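Serine acetyltransferase (Entamoeba histolytica, PDB 3Q1X) probably catalyses the transfer of an acetyl group to the hydroxyl of L-serine, a step in cysteine biosynthesis, and binds L-serine, as the crystal confirms, in a pocket shared between subunits. Local coordinates at residues L96-L107 against F130-V141; V202-Q210 against T220-D228. All coordinates share one frame; numbering follows the deposited sequence.

Interaction 1. Residues L96-L107 against F130-V141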
loop_
_atom_site.group_PDB
_atom_site.type_symbol
_atom_site.label_atom_id
_atom_site.label_comp_id
_atom_site.label_asym_id
_atom_site.label_seq_id
_atom_site.Cartn_x
_atom_site.Cartn_y
_atom_site.Cartn_z
ATOM N N LEU A 96 10.265 26.954 0.153
ATOM C CA LEU A 96 11.191 25.802 0.085
ATOM C C LEU A 96 12.341 25.829 1.104
ATOM O O LEU A 96 12.679 24.775 1.673
ATOM C CB LEU A 96 11.709 25.556 -1.345
ATOM C CG LEU A 96 10.640 25.065 -2.322
ATOM C CD1 LEU A 96 11.220 24.946 -3.728
ATOM C CD2 LEU A 96 10.043 23.731 -1.884
ATOM N N PRO A 97 12.938 27.008 1.353
ATOM C CA PRO A 97 13.955 27.033 2.420
ATOM C C PRO A 97 13.407 26.662 3.804
ATOM O O PRO A 97 14.047 25.877 4.513
ATOM C CB PRO A 97 14.463 28.482 2.393
ATOM C CG PRO A 97 14.234 28.916 0.990
ATOM C CD PRO A 97 12.926 28.272 0.591
ATOM N N SER A 98 12.233 27.180 4.171
ATOM C CA SER A 98 11.663 26.867 5.487
ATOM C C SER A 98 11.266 25.391 5.592
ATOM O O SER A 98 11.461 24.765 6.630
ATOM C CB SER A 98 10.489 27.788 5.851
ATOM O OG SER A 98 9.381 27.631 4.993
ATOM N N ILE A 99 10.720 24.843 4.511
ATOM C CA ILE A 99 10.422 23.413 4.439
ATOM C C ILE A 99 11.690 22.570 4.621
ATOM O O ILE A 99 11.681 21.584 5.358
ATOM C CB ILE A 99 9.669 23.060 3.131
ATOM C CG1 ILE A 99 8.311 23.774 3.121
ATOM C CG2 ILE A 99 9.533 21.541 2.982
ATOM C CD1 ILE A 99 7.593 23.763 1.791
ATOM N N LYS A 100 12.779 22.966 3.956
ATOM C CA LYS A 100 14.068 22.278 4.104
ATOM C C LYS A 100 14.486 22.202 5.581
ATOM O O LYS A 100 14.866 21.140 6.072
ATOM C CB LYS A 100 15.155 22.974 3.270
ATOM C CG LYS A 100 16.583 22.481 3.535
ATOM C CD LYS A 100 16.778 21.033 3.081
ATOM C CE LYS A 100 18.063 20.448 3.650
ATOM N NZ LYS A 100 19.221 21.370 3.500
ATOM N N ARG A 101 14.399 23.336 6.280
ATOM C CA ARG A 101 14.692 23.385 7.718
ATOM C C ARG A 101 13.770 22.448 8.507
ATOM O O ARG A 101 14.227 21.689 9.367
ATOM C CB ARG A 101 14.602 24.830 8.230
ATOM C CG ARG A 101 15.715 25.720 7.682
ATOM C CD ARG A 101 15.714 27.144 8.247
ATOM N NE ARG A 101 14.663 27.996 7.689
ATOM C CZ ARG A 101 14.826 28.876 6.696
ATOM N NH1 ARG A 101 16.012 29.059 6.123
ATOM N NH2 ARG A 101 13.791 29.588 6.280
ATOM N N THR A 102 12.480 22.457 8.174
ATOM C CA THR A 102 11.533 21.607 8.882
ATOM C C THR A 102 11.819 20.130 8.621
ATOM O O THR A 102 11.728 19.304 9.537
ATOM C CB THR A 102 10.081 21.919 8.489
ATOM O OG1 THR A 102 9.817 23.301 8.725
ATOM C CG2 THR A 102 9.116 21.080 9.312
ATOM N N LEU A 103 12.156 19.800 7.375
ATOM C CA LEU A 103 12.431 18.405 7.011
ATOM C C LEU A 103 13.646 17.868 7.769
ATOM O O LEU A 103 13.692 16.686 8.118
ATOM C CB LEU A 103 12.614 18.252 5.499
ATOM C CG LEU A 103 11.328 18.263 4.664
ATOM C CD1 LEU A 103 11.682 18.242 3.188
ATOM C CD2 LEU A 103 10.408 17.088 5.000
ATOM N N LYS A 104 14.617 18.740 8.040
ATOM C CA LYS A 104 15.756 18.348 8.871
ATOM C C LYS A 104 15.288 17.929 10.262
ATOM O O LYS A 104 15.749 16.906 10.784
ATOM C CB LYS A 104 16.795 19.471 8.957
ATOM C CG LYS A 104 17.651 19.584 7.708
ATOM C CD LYS A 104 18.616 20.755 7.811
ATOM C CE LYS A 104 19.803 20.422 8.699
ATOM N NZ LYS A 104 20.644 21.630 8.980
ATOM N N THR A 105 14.385 18.712 10.855
ATOM C CA THR A 105 13.846 18.382 12.187
ATOM C C THR A 105 13.046 17.075 12.173
ATOM O O THR A 105 13.133 16.277 13.116
ATOM C CB THR A 105 12.977 19.516 12.803
ATOM O OG1 THR A 105 11.716 19.606 12.125
ATOM C CG2 THR A 105 13.694 20.874 12.770
ATOM N N ASP A 106 12.272 16.846 11.112
ATOM C CA ASP A 106 11.566 15.569 10.944
ATOM C C ASP A 106 12.535 14.378 10.942
ATOM O O ASP A 106 12.246 13.316 11.513
ATOM C CB ASP A 106 10.730 15.570 9.657
ATOM C CG ASP A 106 9.725 16.713 9.610
ATOM O OD1 ASP A 106 9.157 17.084 10.662
ATOM O OD2 ASP A 106 9.500 17.253 8.513
ATOM N N LEU A 107 13.684 14.549 10.296
ATOM C CA LEU A 107 14.709 13.502 10.280
ATOM C C LEU A 107 15.282 13.243 11.663
ATOM O O LEU A 107 15.403 12.093 12.084
ATOM C CB LEU A 107 15.825 13.846 9.302
ATOM C CG LEU A 107 15.508 13.745 7.821
ATOM C CD1 LEU A 107 16.592 14.445 7.056
ATOM C CD2 LEU A 107 15.390 12.285 7.356
ATOM N N PHE A 130 8.974 9.362 6.004
ATOM C CA PHE A 130 9.747 10.528 5.563
ATOM C C PHE A 130 9.489 10.911 4.099
ATOM O O PHE A 130 9.377 12.092 3.782
ATOM C CB PHE A 130 11.238 10.377 5.856
ATOM C CG PHE A 130 12.007 11.644 5.620
ATOM C CD1 PHE A 130 11.804 12.754 6.439
ATOM C CD2 PHE A 130 12.888 11.747 4.549
ATOM C CE1 PHE A 130 12.487 13.944 6.207
ATOM C CE2 PHE A 130 13.590 12.932 4.317
ATOM C CZ PHE A 130 13.383 14.031 5.138
ATOM N N GLN A 131 9.348 9.914 3.226
ATOM C CA GLN A 131 8.989 10.183 1.831
ATOM C C GLN A 131 7.655 10.918 1.752
ATOM O O GLN A 131 7.496 11.881 1.002
ATOM C CB GLN A 131 8.931 8.889 1.015
ATOM C CG GLN A 131 10.136 7.959 1.206
ATOM C CD GLN A 131 11.465 8.666 0.992
ATOM O OE1 GLN A 131 11.662 9.337 -0.025
ATOM N NE2 GLN A 131 12.381 8.529 1.947
ATOM N N ALA A 132 6.710 10.475 2.577
ATOM C CA ALA A 132 5.377 11.057 2.632
ATOM C C ALA A 132 5.435 12.516 3.089
ATOM O O ALA A 132 4.824 13.386 2.482
ATOM C CB ALA A 132 4.512 10.256 3.579
ATOM N N VAL A 133 6.180 12.771 4.162
ATOM C CA VAL A 133 6.253 14.118 4.728
ATOM C C VAL A 133 6.919 15.123 3.789
ATOM O O VAL A 133 6.495 16.273 3.751
ATOM C CB VAL A 133 6.866 14.152 6.170
ATOM C CG1 VAL A 133 5.990 13.371 7.141
ATOM C CG2 VAL A 133 8.277 13.660 6.197
ATOM N N ILE A 134 7.927 14.677 3.027
ATOM C CA ILE A 134 8.566 15.491 1.985
ATOM C C ILE A 134 7.539 16.045 1.007
ATOM O O ILE A 134 7.522 17.237 0.709
ATOM C CB ILE A 134 9.611 14.685 1.176
ATOM C CG1 ILE A 134 10.854 14.367 2.007
ATOM C CG2 ILE A 134 10.021 15.428 -0.080
ATOM C CD1 ILE A 134 11.862 13.460 1.280
ATOM N N VAL A 135 6.696 15.154 0.497
ATOM C CA VAL A 135 5.693 15.537 -0.475
ATOM C C VAL A 135 4.574 16.310 0.227
ATOM O O VAL A 135 4.141 17.345 -0.266
ATOM C CB VAL A 135 5.189 14.321 -1.271
ATOM C CG1 VAL A 135 4.119 14.727 -2.249
ATOM C CG2 VAL A 135 6.361 13.627 -1.998
ATOM N N TYR A 136 4.143 15.845 1.403
ATOM C CA TYR A 136 3.117 16.564 2.161
ATOM C C TYR A 136 3.444 18.051 2.385
ATOM O O TYR A 136 2.567 18.917 2.263
ATOM C CB TYR A 136 2.824 15.918 3.525
ATOM C CG TYR A 136 2.260 16.944 4.491
ATOM C CD1 TYR A 136 0.920 17.343 4.418
ATOM C CD2 TYR A 136 3.091 17.586 5.417
ATOM C CE1 TYR A 136 0.418 18.340 5.274
ATOM C CE2 TYR A 136 2.599 18.580 6.266
ATOM C CZ TYR A 136 1.268 18.949 6.187
ATOM O OH TYR A 136 0.791 19.935 7.027
ATOM N N ARG A 137 4.697 18.347 2.718
ATOM C CA ARG A 137 5.032 19.714 3.090
ATOM C C ARG A 137 4.891 20.658 1.898
ATOM O O ARG A 137 4.534 21.837 2.055
ATOM C CB ARG A 137 6.405 19.783 3.766
ATOM C CG ARG A 137 6.377 19.100 5.143
ATOM C CD ARG A 137 7.397 19.668 6.122
ATOM N NE ARG A 137 7.430 18.900 7.370
ATOM C CZ ARG A 137 6.565 19.056 8.371
ATOM N NH1 ARG A 137 5.594 19.970 8.288
ATOM N NH2 ARG A 137 6.680 18.311 9.459
ATOM N N ILE A 138 5.122 20.124 0.702
ATOM C CA ILE A 138 4.900 20.901 -0.515
ATOM C C ILE A 138 3.412 20.954 -0.881
ATOM O O ILE A 138 2.885 22.036 -1.142
ATOM C CB ILE A 138 5.806 20.430 -1.677
ATOM C CG1 ILE A 138 7.229 21.002 -1.503
ATOM C CG2 ILE A 138 5.226 20.842 -3.028
ATOM C CD1 ILE A 138 8.073 20.332 -0.428
ATOM N N ALA A 139 2.735 19.801 -0.860
ATOM C CA ALA A 139 1.287 19.741 -1.115
ATOM C C ALA A 139 0.482 20.704 -0.230
ATOM O O ALA A 139 -0.497 21.320 -0.683
ATOM C CB ALA A 139 0.778 18.317 -0.964
ATOM N N HIS A 140 0.890 20.837 1.030
ATOM C CA HIS A 140 0.242 21.767 1.951
ATOM C C HIS A 140 0.346 23.237 1.522
ATOM O O HIS A 140 -0.607 24.002 1.717
ATOM C CB HIS A 140 0.747 21.581 3.387
ATOM C CG HIS A 140 0.009 22.408 4.392
ATOM N ND1 HIS A 140 -1.335 22.246 4.648
ATOM C CD2 HIS A 140 0.424 23.422 5.189
ATOM C CE1 HIS A 140 -1.716 23.120 5.561
ATOM N NE2 HIS A 140 -0.666 23.839 5.913
ATOM N N VAL A 141 1.474 23.629 0.921
ATOM C CA VAL A 141 1.620 25.015 0.419
ATOM C C VAL A 141 0.610 25.303 -0.703
ATOM O O VAL A 141 0.014 26.383 -0.755
ATOM C CB VAL A 141 3.074 25.350 -0.008
ATOM C CG1 VAL A 141 3.181 26.797 -0.463
ATOM C CG2 VAL A 141 4.025 25.124 1.149
#

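Interaction 2. Residues V202-Q210 against T220-D228. With SER (serine), chain B.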
loop_
_atom_site.group_PDB
_atom_site.type_symbol
_atom_site.label_atom_id
_atom_site.label_comp_id
_atom_site.label_asym_id
_atom_site.label_seq_id
_atom_site.Cartn_x
_atom_site.Cartn_y
_atom_site.Cartn_z
ATOM N N VAL A 202 -2.916 4.445 12.486
ATOM C CA VAL A 202 -3.464 5.542 13.282
ATOM C C VAL A 202 -4.324 6.444 12.425
ATOM O O VAL A 202 -3.893 6.890 11.359
ATOM C CB VAL A 202 -2.357 6.365 13.961
ATOM C CG1 VAL A 202 -2.863 7.758 14.373
ATOM C CG2 VAL A 202 -1.808 5.606 15.148
ATOM N N THR A 203 -5.538 6.705 12.890
ATOM C CA THR A 203 -6.393 7.712 12.264
ATOM C C THR A 203 -6.489 8.976 13.108
ATOM O O THR A 203 -6.815 8.921 14.299
ATOM C CB THR A 203 -7.805 7.172 11.952
ATOM O OG1 THR A 203 -7.704 6.098 11.000
ATOM C CG2 THR A 203 -8.691 8.279 11.373
ATOM N N LEU A 204 -6.181 10.105 12.475
ATOM C CA LEU A 204 -6.494 11.428 12.999
ATOM C C LEU A 204 -7.498 12.005 12.025
ATOM O O LEU A 204 -7.127 12.685 11.074
ATOM C CB LEU A 204 -5.248 12.314 13.070
ATOM C CG LEU A 204 -4.262 12.026 14.205
ATOM C CD1 LEU A 204 -3.012 12.857 14.036
ATOM C CD2 LEU A 204 -4.898 12.301 15.571
ATOM N N GLY A 205 -8.769 11.691 12.246
ATOM C CA GLY A 205 -9.770 11.918 11.216
ATOM C C GLY A 205 -11.196 12.019 11.694
ATOM O O GLY A 205 -11.466 12.561 12.763
ATOM N N ALA A 206 -12.106 11.506 10.868
ATOM C CA ALA A 206 -13.530 11.581 11.128
ATOM C C ALA A 206 -14.259 10.415 10.476
ATOM O O ALA A 206 -13.760 9.820 9.518
ATOM C CB ALA A 206 -14.090 12.914 10.614
ATOM N N MET A 207 -15.434 10.095 11.013
ATOM C CA MET A 207 -16.354 9.136 10.408
ATOM C C MET A 207 -17.685 9.806 10.175
ATOM O O MET A 207 -18.102 10.646 10.971
ATOM C CB MET A 207 -16.616 7.970 11.345
ATOM C CG MET A 207 -15.468 7.059 11.570
ATOM S SD MET A 207 -16.086 5.656 12.492
ATOM C CE MET A 207 -16.708 6.399 14.008
ATOM N N HIS A 208 -18.375 9.412 9.111
ATOM C CA HIS A 208 -19.684 9.973 8.840
ATOM C C HIS A 208 -20.738 8.897 8.651
ATOM O O HIS A 208 -20.822 8.251 7.607
ATOM C CB HIS A 208 -19.619 10.930 7.657
ATOM C CG HIS A 208 -18.616 12.021 7.849
ATOM N ND1 HIS A 208 -17.420 12.062 7.166
ATOM C CD2 HIS A 208 -18.604 13.077 8.695
ATOM C CE1 HIS A 208 -16.726 13.114 7.564
ATOM N NE2 HIS A 208 -17.423 13.748 8.490
ATOM N N PHE A 209 -21.529 8.705 9.697
ATOM C CA PHE A 209 -22.637 7.768 9.639
ATOM C C PHE A 209 -23.733 8.335 8.758
ATOM O O PHE A 209 -24.090 9.516 8.859
ATOM C CB PHE A 209 -23.146 7.444 11.039
ATOM C CG PHE A 209 -22.123 6.775 11.901
ATOM C CD1 PHE A 209 -21.726 5.468 11.642
ATOM C CD2 PHE A 209 -21.537 7.456 12.960
ATOM C CE1 PHE A 209 -20.771 4.841 12.435
ATOM C CE2 PHE A 209 -20.580 6.842 13.761
ATOM C CZ PHE A 209 -20.199 5.528 13.500
ATOM N N GLN A 210 -24.248 7.480 7.880
ATOM C CA GLN A 210 -25.183 7.909 6.858
ATOM C C GLN A 210 -26.421 8.573 7.442
ATOM O O GLN A 210 -27.146 7.981 8.247
ATOM C CB GLN A 210 -25.584 6.739 5.963
ATOM C CG GLN A 210 -24.494 6.305 5.010
ATOM C CD GLN A 210 -24.907 5.112 4.183
ATOM O OE1 GLN A 210 -25.896 5.166 3.446
ATOM N NE2 GLN A 210 -24.152 4.023 4.298
ATOM N N THR A 220 -15.445 22.347 6.742
ATOM C CA THR A 220 -15.489 22.699 8.172
ATOM C C THR A 220 -14.544 21.864 9.027
ATOM O O THR A 220 -14.219 20.724 8.689
ATOM C CB THR A 220 -16.905 22.675 8.811
ATOM O OG1 THR A 220 -17.299 21.323 9.098
ATOM C CG2 THR A 220 -17.936 23.393 7.922
ATOM N N LYS A 221 -14.122 22.451 10.145
ATOM C CA LYS A 221 -13.237 21.795 11.099
ATOM C C LYS A 221 -13.949 20.587 11.706
ATOM O O LYS A 221 -14.988 20.719 12.366
ATOM C CB LYS A 221 -12.796 22.813 12.161
ATOM C CG LYS A 221 -12.017 22.274 13.350
ATOM C CD LYS A 221 -10.745 21.546 12.952
ATOM C CE LYS A 221 -9.785 21.469 14.139
ATOM N NZ LYS A 221 -8.688 20.492 13.916
ATOM N N ARG A 222 -13.387 19.403 11.467
ATOM C CA ARG A 222 -14.069 18.145 11.788
ATOM C C ARG A 222 -13.095 17.016 12.139
ATOM O O ARG A 222 -13.515 15.880 12.375
ATOM C CB ARG A 222 -14.972 17.717 10.620
ATOM C CG ARG A 222 -14.198 17.375 9.347
ATOM C CD ARG A 222 -15.053 17.530 8.107
ATOM N NE ARG A 222 -14.350 17.066 6.910
ATOM C CZ ARG A 222 -13.610 17.832 6.119
ATOM N NH1 ARG A 222 -13.441 19.127 6.384
ATOM N NH2 ARG A 222 -13.026 17.293 5.052
ATOM N N HIS A 223 -11.804 17.341 12.153
ATOM C CA HIS A 223 -10.744 16.388 12.469
ATOM C C HIS A 223 -9.997 16.879 13.723
ATOM O O HIS A 223 -10.094 18.062 14.076
ATOM C CB HIS A 223 -9.785 16.225 11.276
ATOM C CG HIS A 223 -10.462 15.884 9.981
ATOM N ND1 HIS A 223 -11.119 14.689 9.769
ATOM C CD2 HIS A 223 -10.552 16.571 8.817
ATOM C CE1 HIS A 223 -11.601 14.665 8.537
ATOM N NE2 HIS A 223 -11.274 15.796 7.940
ATOM N N PRO A 224 -9.251 15.983 14.404
ATOM C CA PRO A 224 -8.641 16.358 15.684
ATOM C C PRO A 224 -7.592 17.465 15.622
ATOM O O PRO A 224 -6.971 17.696 14.583
ATOM C CB PRO A 224 -7.975 15.054 16.147
ATOM C CG PRO A 224 -8.731 13.973 15.455
ATOM C CD PRO A 224 -9.066 14.548 14.117
ATOM N N THR A 225 -7.418 18.147 16.749
ATOM C CA THR A 225 -6.281 19.023 16.972
ATOM C C THR A 225 -5.430 18.345 18.033
ATOM O O THR A 225 -5.937 17.907 19.073
ATOM C CB THR A 225 -6.719 20.428 17.433
ATOM O OG1 THR A 225 -7.492 21.049 16.401
ATOM C CG2 THR A 225 -5.512 21.305 17.769
ATOM N N VAL A 226 -4.140 18.240 17.744
ATOM C CA VAL A 226 -3.196 17.529 18.591
ATOM C C VAL A 226 -2.072 18.493 18.978
ATOM O O VAL A 226 -1.561 19.229 18.133
ATOM C CB VAL A 226 -2.649 16.267 17.854
ATOM C CG1 VAL A 226 -1.564 15.603 18.642
ATOM C CG2 VAL A 226 -3.768 15.261 17.577
ATOM N N GLY A 227 -1.710 18.502 20.259
ATOM C CA GLY A 227 -0.663 19.391 20.782
ATOM C C GLY A 227 0.743 18.894 20.499
ATOM O O GLY A 227 0.977 18.188 19.509
ATOM N N ASP A 228 1.681 19.271 21.368
ATOM C CA ASP A 228 3.095 18.926 21.211
ATOM C C ASP A 228 3.464 17.685 22.014
ATOM O O ASP A 228 2.825 17.372 23.020
ATOM C CB ASP A 228 3.977 20.103 21.642
ATOM C CG ASP A 228 3.653 21.386 20.895
ATOM O OD1 ASP A 228 3.242 21.319 19.720
ATOM O OD2 ASP A 228 3.831 22.474 21.481
HETATM N N SER B . -12.921 11.922 4.203
HETATM C CA SER B . -13.721 12.230 5.427
HETATM C C SER B . -13.604 13.704 5.787
HETATM O O SER B . -12.862 14.453 5.154
HETATM C CB SER B . -13.261 11.360 6.601
HETATM O OG SER B . -11.930 11.679 6.984
HETATM O OXT SER B . -14.249 14.173 6.717
#

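Interaction 1. Residues L96-L107 against F130-V141
The Phe130 ring lies flat under Leu107, whose CD2 stands 3.4 Å from the ring centroid and almost on its normal, a CH-pi contact. Ile134 CG1, one helical turn on from Phe130, covers the opposite face near the rim, while Leu103 O and Asp106 CB come up to the edge. The second flat group is the guanidinium of Arg137: Thr102 CG2 sits over the centre of one face, 3.4 Å from CZ, and Asp106 OD2 lies in its plane at the edge. This salt bridge is side-on, the two planes 16° apart: Arg137 NE donates to the syn lone pair of Asp106 OD2 at 2.9 Å, and Arg137 NH2 reaches Asp106 OD1, tilted from the guanidinium plane, at 3.0 Å. Extended from CG to NE (chi3 -174°), the arginine carries its guanidinium across to Asp106, whose two oxygens match NE and NH2. Leu103 is a knob among Phe130, Val133, Ile134 and Arg137; farther along, Ile99 CD1 meets Val141 CG2 at 3.9 Å. The segment axes come within 10.6 Å, their directions 150° apart. Helix 36-45 packs on Leu103 and Ile134, helix 150-162 lies behind Val135, and Arg137 NH1 and NH2 also bond Ile172 O and Lys173 O, at strand 171-172 and just beyond it.

Interaction 2. Residues V202-Q210 against T220-D228
The L-serine site lies at a turn of the left-handed beta-helix, where Ala206, His208, Arg222 and His223 meet the bound amino acid. Arg222 NH2 donates to O of the serine carboxylate at 2.8 Å, with an N-H...O angle of 154°, and NE points to the other oxygen, OXT, whose position is less sure. The arginine reaches it through an extended chain from CG to NE, and its NH1 is tied back to Thr220 O at 2.9 Å, which fixes the rotation of the flat group. One face of that guanidinium is covered near its rim by His223 NE2. His223 in turn sets its ring edge-on against the Gly205-Ala206 backbone of the other segment, ND1 3.3 Å from Gly205 C; a side chain on Gly205 would crowd Thr203 CG2. Strands 203-205 and 225-226 belong to different parallel sheets of the hexapeptide-repeat coil, and a long loop leaves the coil between them. Inside the coil, Leu204 CD2 touches Val226 CG2 at 3.8 Å and Pro224 CB at 4.2 Å, apolar residues suited to its interior. Pro224 CD lies 3.4 Å from Gly205 O. Glu188 forms a salt bridge with Arg222, while Asp114 and Asp179 of the second subunit also bond the serine.

In the fold
From the N terminus, the chain builds a helical region before it enters the beta-helix. Interaction 1 closes first, joining helix 82-113 to helix 128-144 across 22 intervening residues that are mostly helical and include helix 120-126. Helix 150-162 then leads into the coil. Interaction 2 closes later, across nine residues without helix or strand, bringing the end of strand 203-205 back to the approach to strand 225-226. The two loops follow in series, neither crossing nor enclosing the other. The centres of interactions 1 and 2 are about 22 Å apart. The nearest atoms of interactions 1 and 2 are about 11 Å apart, so the two do not touch. Interaction 1 thus belongs to the helical bundle, and interaction 2 to the serine-binding coil.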